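Local coordinates for protein pectate lyase (Paenibacillus sp. 0602, PDB 5GT5) that cleaves polygalacturonate and partly methylated pectins internally by elimination, probably with the help of calcium, as a secreted polysaccharide lyase of family 1, at residues Y7-N16 and S160-V168; H77-L86 and Y146-I154. The protein carries 1 engineered substitution. All coordinates share one frame; numbering follows the deposited sequence.

Interaction 1. Residues Y7-N16 and S160-V168; sequences YNLTGFSQGN and SGVWIDHCV. Engineered in segment 160-168: V168 (natural residue Gly).
L9 lies on the indole of W163, joining the N-terminal segment 7-16 to strand 160-165 of the parallel beta-helix, the fold of polysaccharide lyase family 1. The touching branch is CD1: it stands 3.4 Å from the centroid of the W163 five-membered ring and only 8° off the ring normal, a CH-pi contact over the face. With W163 CG anti to the backbone N (chi1 -171°), the indole extends toward segment 7-16. D165 CB packs on the opposite face of the indole, and W163 NE1 donates to S189 OG on the adjoining strand 184-194. Farther along, Y7 and H166 form an offset edge-to-face pair in which H166 turns its edge to the tyrosine face, the planes at 72° and H166 CE1 3.5 Å from Y7 CD1. The imidazole is kept in that attitude by the bond from H166 ND1 to D165 OD1 (2.7 Å), an oxygen also in a salt bridge with R128. At the other end S13 and N16 close a type II turn over G161 and V162; N16 ND2 hydrogen-bonds to S13 OG and V125 O, while N16 OD1 accepts from G18 N. A water bridges the segments, donating to Y7 O and to D165 OD2, 2.8 Å from each.

Interaction 2. Residues H77-L86 and Y146-I154; sequences HNDALTHPVL and YDKNDWDYI
The loop that brings D152 to the probable calcium site, just ahead of strand 154-157, is braced here against segment 77-86, and W151 has the largest share of the contact. Its indole points an edge at the imidazole of H77, with W151 CD1 over the centre of that ring and the planes at 67°. The indole NE1 donates to N78 O (2.9 Å), the acceptor lying exactly in the indole plane, although the donor is tilted 28° from the carbonyl plane. Around the six-membered ring, A80 CB touches W151 CH2 at 3.7 Å and L86 CD1 meets W151 CZ3 at 3.5 Å. N78 CG, anti to its carbonyl carbon (chi1 -65°), turns the amide toward the 146-154 loop, where ND2 makes a nearly straight bond of 2.8 Å to N149 O, arriving from above that carbonyl plane. N149 ND2 rests on one face of the indole and donates to E137. An alanine in place of W151 would probably leave N78 O without its indole donor and open a gap between H77, A80 and L86. A water joins H77 NE2 to D152 N, and perhaps to D150 O, so the imidazole is probably linked through polar atoms to the backbone at D152, a probable calcium ligand.

How the interactions relate
Interaction 2 is nested along the chain inside the long loop that interaction 1 closes, and the two lie on opposite sides of the chain's centre, their own centres about 28 Å apart. They are nevertheless in touch: I154 CD1, at the start of strand 154-157, packs 4.0 Å from I164 CD1 on strand 160-165, the next strand in sequence. The probable calcium site lies nearer interaction 2, which contains D152 and whose D150 side chain comes within about 4 Å of that of D174, another probable calcium ligand. Interaction 1 is farther off; the V162 side chain is about 11 Å from that of D178, a third probable ligand.

Interaction 1. Residues Y7-N16 and S160-V168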
loop_
_atom_site.group_PDB
_atom_site.type_symbol
_atom_site.label_atom_id
_atom_site.label_comp_id
_atom_site.label_asym_id
_atom_site.label_seq_id
_atom_site.Cartn_x
_atom_site.Cartn_y
_atom_site.Cartn_z
ATOM N N TYR A 7 -23.082 1.857 2.941
ATOM C CA TYR A 7 -21.988 2.186 3.849
ATOM C C TYR A 7 -20.671 1.449 3.614
ATOM O O TYR A 7 -19.715 1.658 4.347
ATOM C CB TYR A 7 -22.434 1.988 5.307
ATOM C CG TYR A 7 -23.629 2.818 5.640
ATOM C CD1 TYR A 7 -23.692 4.131 5.282
ATOM C CD2 TYR A 7 -24.709 2.276 6.297
ATOM C CE1 TYR A 7 -24.796 4.890 5.567
ATOM C CE2 TYR A 7 -25.794 3.031 6.628
ATOM C CZ TYR A 7 -25.852 4.338 6.266
ATOM O OH TYR A 7 -26.910 5.113 6.574
ATOM N N ASN A 8 -20.624 0.648 2.571
ATOM C CA ASN A 8 -19.392 -0.062 2.232
ATOM C C ASN A 8 -18.207 0.866 2.024
ATOM O O ASN A 8 -18.359 1.971 1.493
ATOM C CB ASN A 8 -19.531 -0.873 0.935
ATOM C CG ASN A 8 -20.368 -2.109 1.096
ATOM O OD1 ASN A 8 -20.887 -2.396 2.178
ATOM N ND2 ASN A 8 -20.593 -2.790 -0.018
ATOM N N LEU A 9 -17.032 0.383 2.401
ATOM C CA LEU A 9 -15.780 1.014 1.996
ATOM C C LEU A 9 -15.651 0.956 0.475
ATOM O O LEU A 9 -15.801 -0.115 -0.126
ATOM C CB LEU A 9 -14.609 0.285 2.656
ATOM C CG LEU A 9 -13.212 0.604 2.117
ATOM C CD1 LEU A 9 -12.846 2.084 2.336
ATOM C CD2 LEU A 9 -12.217 -0.277 2.852
ATOM N N THR A 10 -15.416 2.110 -0.145
ATOM C CA THR A 10 -15.132 2.185 -1.582
ATOM C C THR A 10 -13.914 3.070 -1.815
ATOM O O THR A 10 -13.378 3.694 -0.890
ATOM C CB THR A 10 -16.298 2.798 -2.352
ATOM O OG1 THR A 10 -16.393 4.182 -1.986
ATOM C CG2 THR A 10 -17.615 2.128 -2.006
ATOM N N GLY A 11 -13.462 3.113 -3.056
ATOM C CA GLY A 11 -12.512 4.143 -3.480
ATOM C C GLY A 11 -11.079 3.745 -3.243
ATOM O O GLY A 11 -10.767 2.541 -3.130
ATOM N N PHE A 12 -10.176 4.716 -3.133
ATOM C CA PHE A 12 -8.754 4.384 -3.109
ATOM C C PHE A 12 -8.324 3.622 -1.864
ATOM O O PHE A 12 -7.307 2.926 -1.897
ATOM C CB PHE A 12 -7.891 5.639 -3.269
ATOM C CG PHE A 12 -7.901 6.221 -4.677
ATOM C CD1 PHE A 12 -7.296 5.559 -5.738
ATOM C CD2 PHE A 12 -8.517 7.446 -4.938
ATOM C CE1 PHE A 12 -7.305 6.093 -7.033
ATOM C CE2 PHE A 12 -8.518 7.996 -6.223
ATOM C CZ PHE A 12 -7.897 7.337 -7.273
ATOM N N SER A 13 -9.096 3.728 -0.771
ATOM C CA SER A 13 -8.799 2.919 0.405
ATOM C C SER A 13 -9.310 1.502 0.317
ATOM O O SER A 13 -9.252 0.777 1.309
ATOM C CB SER A 13 -9.323 3.582 1.681
ATOM O OG SER A 13 -8.926 2.818 2.835
ATOM N N GLN A 14 -9.787 1.072 -0.850
ATOM C CA GLN A 14 -10.182 -0.332 -0.996
ATOM C C GLN A 14 -9.042 -1.251 -0.535
ATOM O O GLN A 14 -7.860 -0.971 -0.770
ATOM C CB GLN A 14 -10.512 -0.646 -2.467
ATOM C CG GLN A 14 -9.329 -0.487 -3.425
ATOM C CD GLN A 14 -9.726 -0.767 -4.858
ATOM O OE1 GLN A 14 -10.766 -1.390 -5.118
ATOM N NE2 GLN A 14 -8.902 -0.322 -5.794
ATOM N N GLY A 15 -9.401 -2.351 0.126
ATOM C CA GLY A 15 -8.392 -3.299 0.579
ATOM C C GLY A 15 -7.924 -3.083 2.021
ATOM O O GLY A 15 -7.215 -3.920 2.596
ATOM N N ASN A 16 -8.297 -1.941 2.591
ATOM C CA ASN A 16 -8.032 -1.610 3.985
ATOM C C ASN A 16 -9.023 -2.308 4.901
ATOM O O ASN A 16 -10.207 -2.090 4.781
ATOM C CB ASN A 16 -8.183 -0.094 4.093
ATOM C CG ASN A 16 -7.891 0.457 5.461
ATOM O OD1 ASN A 16 -7.591 -0.273 6.413
ATOM N ND2 ASN A 16 -8.011 1.793 5.585
ATOM N N SER A 160 -0.445 4.685 3.820
ATOM C CA SER A 160 -1.071 3.936 2.734
ATOM C C SER A 160 -2.297 3.227 3.248
ATOM O O SER A 160 -2.163 2.361 4.125
ATOM C CB SER A 160 -0.079 2.896 2.197
ATOM O OG SER A 160 -0.629 2.139 1.119
ATOM N N GLY A 161 -3.471 3.560 2.704
ATOM C CA GLY A 161 -4.712 2.922 3.122
ATOM C C GLY A 161 -5.272 3.529 4.387
ATOM O O GLY A 161 -4.939 3.115 5.490
ATOM N N VAL A 162 -6.094 4.557 4.225
ATOM C CA VAL A 162 -6.720 5.256 5.328
ATOM C C VAL A 162 -8.172 5.472 4.959
ATOM O O VAL A 162 -8.453 6.077 3.926
ATOM C CB VAL A 162 -6.054 6.622 5.597
ATOM C CG1 VAL A 162 -6.751 7.308 6.782
ATOM C CG2 VAL A 162 -4.542 6.466 5.885
ATOM N N TRP A 163 -9.082 5.013 5.818
ATOM C CA TRP A 163 -10.500 5.245 5.664
ATOM C C TRP A 163 -10.973 6.076 6.849
ATOM O O TRP A 163 -10.917 5.617 7.990
ATOM C CB TRP A 163 -11.242 3.893 5.631
ATOM C CG TRP A 163 -12.690 3.992 5.266
ATOM C CD1 TRP A 163 -13.271 4.984 4.519
ATOM C CD2 TRP A 163 -13.749 3.062 5.606
ATOM N NE1 TRP A 163 -14.628 4.717 4.358
ATOM C CE2 TRP A 163 -14.944 3.568 5.029
ATOM C CE3 TRP A 163 -13.809 1.881 6.365
ATOM C CZ2 TRP A 163 -16.179 2.907 5.156
ATOM C CZ3 TRP A 163 -15.027 1.230 6.476
ATOM C CH2 TRP A 163 -16.194 1.739 5.891
ATOM N N ILE A 164 -11.457 7.283 6.574
ATOM C CA ILE A 164 -12.097 8.133 7.563
ATOM C C ILE A 164 -13.570 8.175 7.197
ATOM O O ILE A 164 -13.915 8.576 6.079
ATOM C CB ILE A 164 -11.497 9.530 7.542
ATOM C CG1 ILE A 164 -10.036 9.456 8.018
ATOM C CG2 ILE A 164 -12.300 10.469 8.476
ATOM C CD1 ILE A 164 -9.165 10.639 7.584
ATOM N N ASP A 165 -14.454 7.752 8.110
ATOM C CA ASP A 165 -15.837 7.540 7.703
ATOM C C ASP A 165 -16.810 7.800 8.846
ATOM O O ASP A 165 -16.518 7.484 9.997
ATOM C CB ASP A 165 -15.998 6.106 7.145
ATOM C CG ASP A 165 -17.438 5.711 6.979
ATOM O OD1 ASP A 165 -18.010 5.196 7.977
ATOM O OD2 ASP A 165 -18.030 5.923 5.895
ATOM N N HIS A 166 -17.949 8.420 8.537
ATOM C CA HIS A 166 -18.919 8.778 9.582
ATOM C C HIS A 166 -18.291 9.603 10.706
ATOM O O HIS A 166 -18.581 9.436 11.895
ATOM C CB HIS A 166 -19.632 7.530 10.127
ATOM C CG HIS A 166 -20.733 7.034 9.238
ATOM N ND1 HIS A 166 -20.545 6.036 8.307
ATOM C CD2 HIS A 166 -22.025 7.424 9.144
ATOM C CE1 HIS A 166 -21.696 5.816 7.678
ATOM N NE2 HIS A 166 -22.596 6.662 8.143
ATOM N N CYS A 167 -17.454 10.548 10.312
ATOM C CA CYS A 167 -16.903 11.504 11.259
ATOM C C CYS A 167 -17.484 12.882 11.022
ATOM O O CYS A 167 -18.058 13.154 9.961
ATOM C CB CYS A 167 -15.370 11.564 11.156
ATOM S SG CYS A 167 -14.552 10.049 11.747
ATOM N N VAL A 168 -17.360 13.733 12.033
ATOM C CA VAL A 168 -17.797 15.127 11.972
ATOM C C VAL A 168 -16.656 16.036 12.386
ATOM O O VAL A 168 -15.978 15.755 13.383
ATOM C CB VAL A 168 -18.984 15.342 12.886
ATOM C CG1 VAL A 168 -19.389 16.835 12.955
ATOM C CG2 VAL A 168 -20.073 14.585 12.328
HETATM O O HOH W 1 -19.837 3.818 6.089
HETATM O O HOH W 2 -25.261 7.277 7.941
#

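Interaction 2. Residues H77-L86 and Y146-I154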
loop_
_atom_site.group_PDB
_atom_site.type_symbol
_atom_site.label_atom_id
_atom_site.label_comp_id
_atom_site.label_asym_id
_atom_site.label_seq_id
_atom_site.Cartn_x
_atom_site.Cartn_y
_atom_site.Cartn_z
ATOM N N HIS A 77 1.429 20.805 21.383
ATOM C CA HIS A 77 1.357 21.487 20.088
ATOM C C HIS A 77 1.773 22.956 20.234
ATOM O O HIS A 77 2.081 23.409 21.344
ATOM C CB HIS A 77 -0.083 21.415 19.563
ATOM C CG HIS A 77 -0.183 21.292 18.069
ATOM N ND1 HIS A 77 0.642 21.977 17.191
ATOM C CD2 HIS A 77 -1.011 20.549 17.300
ATOM C CE1 HIS A 77 0.317 21.659 15.956
ATOM N NE2 HIS A 77 -0.679 20.791 15.992
ATOM N N ASN A 78 1.794 23.699 19.132
ATOM C CA ASN A 78 2.006 25.121 19.246
ATOM C C ASN A 78 0.951 25.745 20.146
ATOM O O ASN A 78 -0.236 25.358 20.115
ATOM C CB ASN A 78 1.971 25.754 17.859
ATOM C CG ASN A 78 3.105 25.276 16.985
ATOM O OD1 ASN A 78 4.263 25.259 17.421
ATOM N ND2 ASN A 78 2.797 24.882 15.749
ATOM N N ASP A 79 1.391 26.705 20.949
ATOM C CA ASP A 79 0.570 27.285 22.001
ATOM C C ASP A 79 -0.681 27.971 21.490
ATOM O O ASP A 79 -0.654 28.619 20.441
ATOM C CB ASP A 79 1.390 28.340 22.749
ATOM C CG ASP A 79 2.420 27.732 23.678
ATOM O OD1 ASP A 79 2.374 26.507 23.931
ATOM O OD2 ASP A 79 3.280 28.500 24.153
ATOM N N ALA A 80 -1.757 27.846 22.256
ATOM C CA ALA A 80 -2.918 28.684 22.039
ATOM C C ALA A 80 -2.530 30.096 22.464
ATOM O O ALA A 80 -1.980 30.310 23.561
ATOM C CB ALA A 80 -4.101 28.157 22.850
ATOM N N LEU A 81 -2.795 31.052 21.579
ATOM C CA LEU A 81 -2.475 32.463 21.816
ATOM C C LEU A 81 -3.678 33.330 22.116
ATOM O O LEU A 81 -3.506 34.433 22.643
ATOM C CB LEU A 81 -1.781 33.046 20.583
ATOM C CG LEU A 81 -0.592 32.226 20.078
ATOM C CD1 LEU A 81 0.002 32.752 18.760
ATOM C CD2 LEU A 81 0.464 32.159 21.183
ATOM N N THR A 82 -4.882 32.875 21.762
ATOM C CA THR A 82 -6.060 33.771 21.813
ATOM C C THR A 82 -7.353 33.191 22.376
ATOM O O THR A 82 -8.121 33.915 22.995
ATOM C CB THR A 82 -6.413 34.334 20.408
ATOM O OG1 THR A 82 -6.583 33.207 19.520
ATOM C CG2 THR A 82 -5.317 35.287 19.878
ATOM N N HIS A 83 -7.629 31.904 22.180
ATOM C CA HIS A 83 -8.915 31.398 22.654
ATOM C C HIS A 83 -8.882 31.207 24.169
ATOM O O HIS A 83 -7.995 30.507 24.668
ATOM C CB HIS A 83 -9.340 30.091 21.973
ATOM C CG HIS A 83 -10.807 29.828 22.068
ATOM N ND1 HIS A 83 -11.447 29.565 23.271
ATOM C CD2 HIS A 83 -11.769 29.838 21.119
ATOM C CE1 HIS A 83 -12.741 29.413 23.041
ATOM N NE2 HIS A 83 -12.963 29.586 21.745
ATOM N N PRO A 84 -9.826 31.830 24.886
ATOM C CA PRO A 84 -9.761 31.732 26.356
ATOM C C PRO A 84 -9.800 30.289 26.893
ATOM O O PRO A 84 -9.154 29.998 27.898
ATOM C CB PRO A 84 -10.992 32.527 26.811
ATOM C CG PRO A 84 -11.926 32.550 25.643
ATOM C CD PRO A 84 -11.001 32.594 24.424
ATOM N N VAL A 85 -10.514 29.394 26.219
ATOM C CA VAL A 85 -10.595 28.014 26.684
ATOM C C VAL A 85 -9.277 27.310 26.415
ATOM O O VAL A 85 -8.745 26.636 27.285
ATOM C CB VAL A 85 -11.758 27.270 26.026
ATOM C CG1 VAL A 85 -11.716 25.786 26.355
ATOM C CG2 VAL A 85 -13.103 27.872 26.464
ATOM N N LEU A 86 -8.757 27.459 25.200
ATOM C CA LEU A 86 -7.553 26.744 24.805
ATOM C C LEU A 86 -6.327 27.232 25.558
ATOM O O LEU A 86 -5.376 26.472 25.753
ATOM C CB LEU A 86 -7.366 26.813 23.279
ATOM C CG LEU A 86 -8.504 26.215 22.456
ATOM C CD1 LEU A 86 -8.142 26.294 20.967
ATOM C CD2 LEU A 86 -8.700 24.757 22.846
ATOM N N TYR A 146 -3.717 32.647 9.277
ATOM C CA TYR A 146 -3.715 31.334 9.953
ATOM C C TYR A 146 -2.476 30.539 9.589
ATOM O O TYR A 146 -2.580 29.394 9.171
ATOM C CB TYR A 146 -5.015 30.555 9.674
ATOM C CG TYR A 146 -6.149 31.260 10.390
ATOM C CD1 TYR A 146 -6.446 30.961 11.713
ATOM C CD2 TYR A 146 -6.857 32.289 9.770
ATOM C CE1 TYR A 146 -7.461 31.642 12.412
ATOM C CE2 TYR A 146 -7.865 32.992 10.458
ATOM C CZ TYR A 146 -8.156 32.659 11.771
ATOM O OH TYR A 146 -9.143 33.345 12.448
ATOM N N ASP A 147 -1.313 31.162 9.756
ATOM C CA ASP A 147 -0.055 30.523 9.352
ATOM C C ASP A 147 0.846 30.125 10.504
ATOM O O ASP A 147 1.903 29.542 10.268
ATOM C CB ASP A 147 0.703 31.435 8.351
ATOM C CG ASP A 147 0.171 31.326 6.907
ATOM O OD1 ASP A 147 -0.416 30.274 6.545
ATOM O OD2 ASP A 147 0.359 32.300 6.137
ATOM N N LYS A 148 0.446 30.398 11.746
ATOM C CA LYS A 148 1.311 30.125 12.886
ATOM C C LYS A 148 1.035 28.789 13.578
ATOM O O LYS A 148 1.927 27.937 13.678
ATOM C CB LYS A 148 1.256 31.247 13.923
ATOM C CG LYS A 148 2.315 31.075 15.006
ATOM C CD LYS A 148 2.348 32.239 15.950
ATOM C CE LYS A 148 3.533 32.110 16.896
ATOM N NZ LYS A 148 4.816 32.216 16.136
ATOM N N ASN A 149 -0.195 28.592 14.046
ATOM C CA ASN A 149 -0.438 27.469 14.961
ATOM C C ASN A 149 -0.291 26.091 14.324
ATOM O O ASN A 149 0.116 25.122 14.991
ATOM C CB ASN A 149 -1.831 27.564 15.580
ATOM C CG ASN A 149 -1.982 28.758 16.501
ATOM O OD1 ASN A 149 -1.210 29.736 16.411
ATOM N ND2 ASN A 149 -2.973 28.690 17.389
ATOM N N ASP A 150 -0.655 25.993 13.054
ATOM C CA ASP A 150 -0.552 24.735 12.300
ATOM C C ASP A 150 -1.365 23.619 12.944
ATOM O O ASP A 150 -0.941 22.466 12.949
ATOM C CB ASP A 150 0.916 24.301 12.121
ATOM C CG ASP A 150 1.746 25.303 11.339
ATOM O OD1 ASP A 150 1.200 26.072 10.513
ATOM O OD2 ASP A 150 2.974 25.316 11.546
ATOM N N TRP A 151 -2.517 23.954 13.529
ATOM C CA TRP A 151 -3.403 22.935 14.083
ATOM C C TRP A 151 -4.370 22.399 13.041
ATOM O O TRP A 151 -5.152 23.183 12.472
ATOM C CB TRP A 151 -4.254 23.517 15.216
ATOM C CG TRP A 151 -3.561 24.123 16.412
ATOM C CD1 TRP A 151 -2.272 23.911 16.864
ATOM C CD2 TRP A 151 -4.169 25.035 17.330
ATOM N NE1 TRP A 151 -2.057 24.643 18.023
ATOM C CE2 TRP A 151 -3.198 25.344 18.315
ATOM C CE3 TRP A 151 -5.433 25.629 17.411
ATOM C CZ2 TRP A 151 -3.473 26.201 19.388
ATOM C CZ3 TRP A 151 -5.701 26.488 18.464
ATOM C CH2 TRP A 151 -4.715 26.786 19.424
ATOM N N ASP A 152 -4.332 21.092 12.778
ATOM C CA ASP A 152 -5.214 20.426 11.820
ATOM C C ASP A 152 -5.841 19.257 12.535
ATOM O O ASP A 152 -5.183 18.645 13.382
ATOM C CB ASP A 152 -4.390 19.892 10.635
ATOM C CG ASP A 152 -3.357 20.890 10.154
ATOM O OD1 ASP A 152 -3.717 21.772 9.379
ATOM O OD2 ASP A 152 -2.175 20.776 10.549
ATOM N N TYR A 153 -7.087 18.887 12.252
ATOM C CA TYR A 153 -7.645 17.754 12.978
ATOM C C TYR A 153 -6.930 16.440 12.655
ATOM O O TYR A 153 -6.589 15.688 13.547
ATOM C CB TYR A 153 -9.140 17.603 12.724
ATOM C CG TYR A 153 -9.987 18.590 13.451
ATOM C CD1 TYR A 153 -10.026 18.583 14.856
ATOM C CD2 TYR A 153 -10.799 19.473 12.769
ATOM C CE1 TYR A 153 -10.831 19.485 15.530
ATOM C CE2 TYR A 153 -11.613 20.377 13.445
ATOM C CZ TYR A 153 -11.623 20.350 14.817
ATOM O OH TYR A 153 -12.420 21.268 15.480
ATOM N N ILE A 154 -6.748 16.149 11.374
ATOM C CA ILE A 154 -6.057 14.908 10.976
ATOM C C ILE A 154 -5.109 15.244 9.843
ATOM O O ILE A 154 -5.509 15.898 8.859
ATOM C CB ILE A 154 -7.032 13.819 10.502
ATOM C CG1 ILE A 154 -8.006 13.460 11.625
ATOM C CG2 ILE A 154 -6.264 12.571 10.046
ATOM C CD1 ILE A 154 -9.089 12.444 11.200
HETATM O O HOH W 3 -1.751 19.781 13.574
HETATM O O HOH W 4 0.910 29.109 18.195
#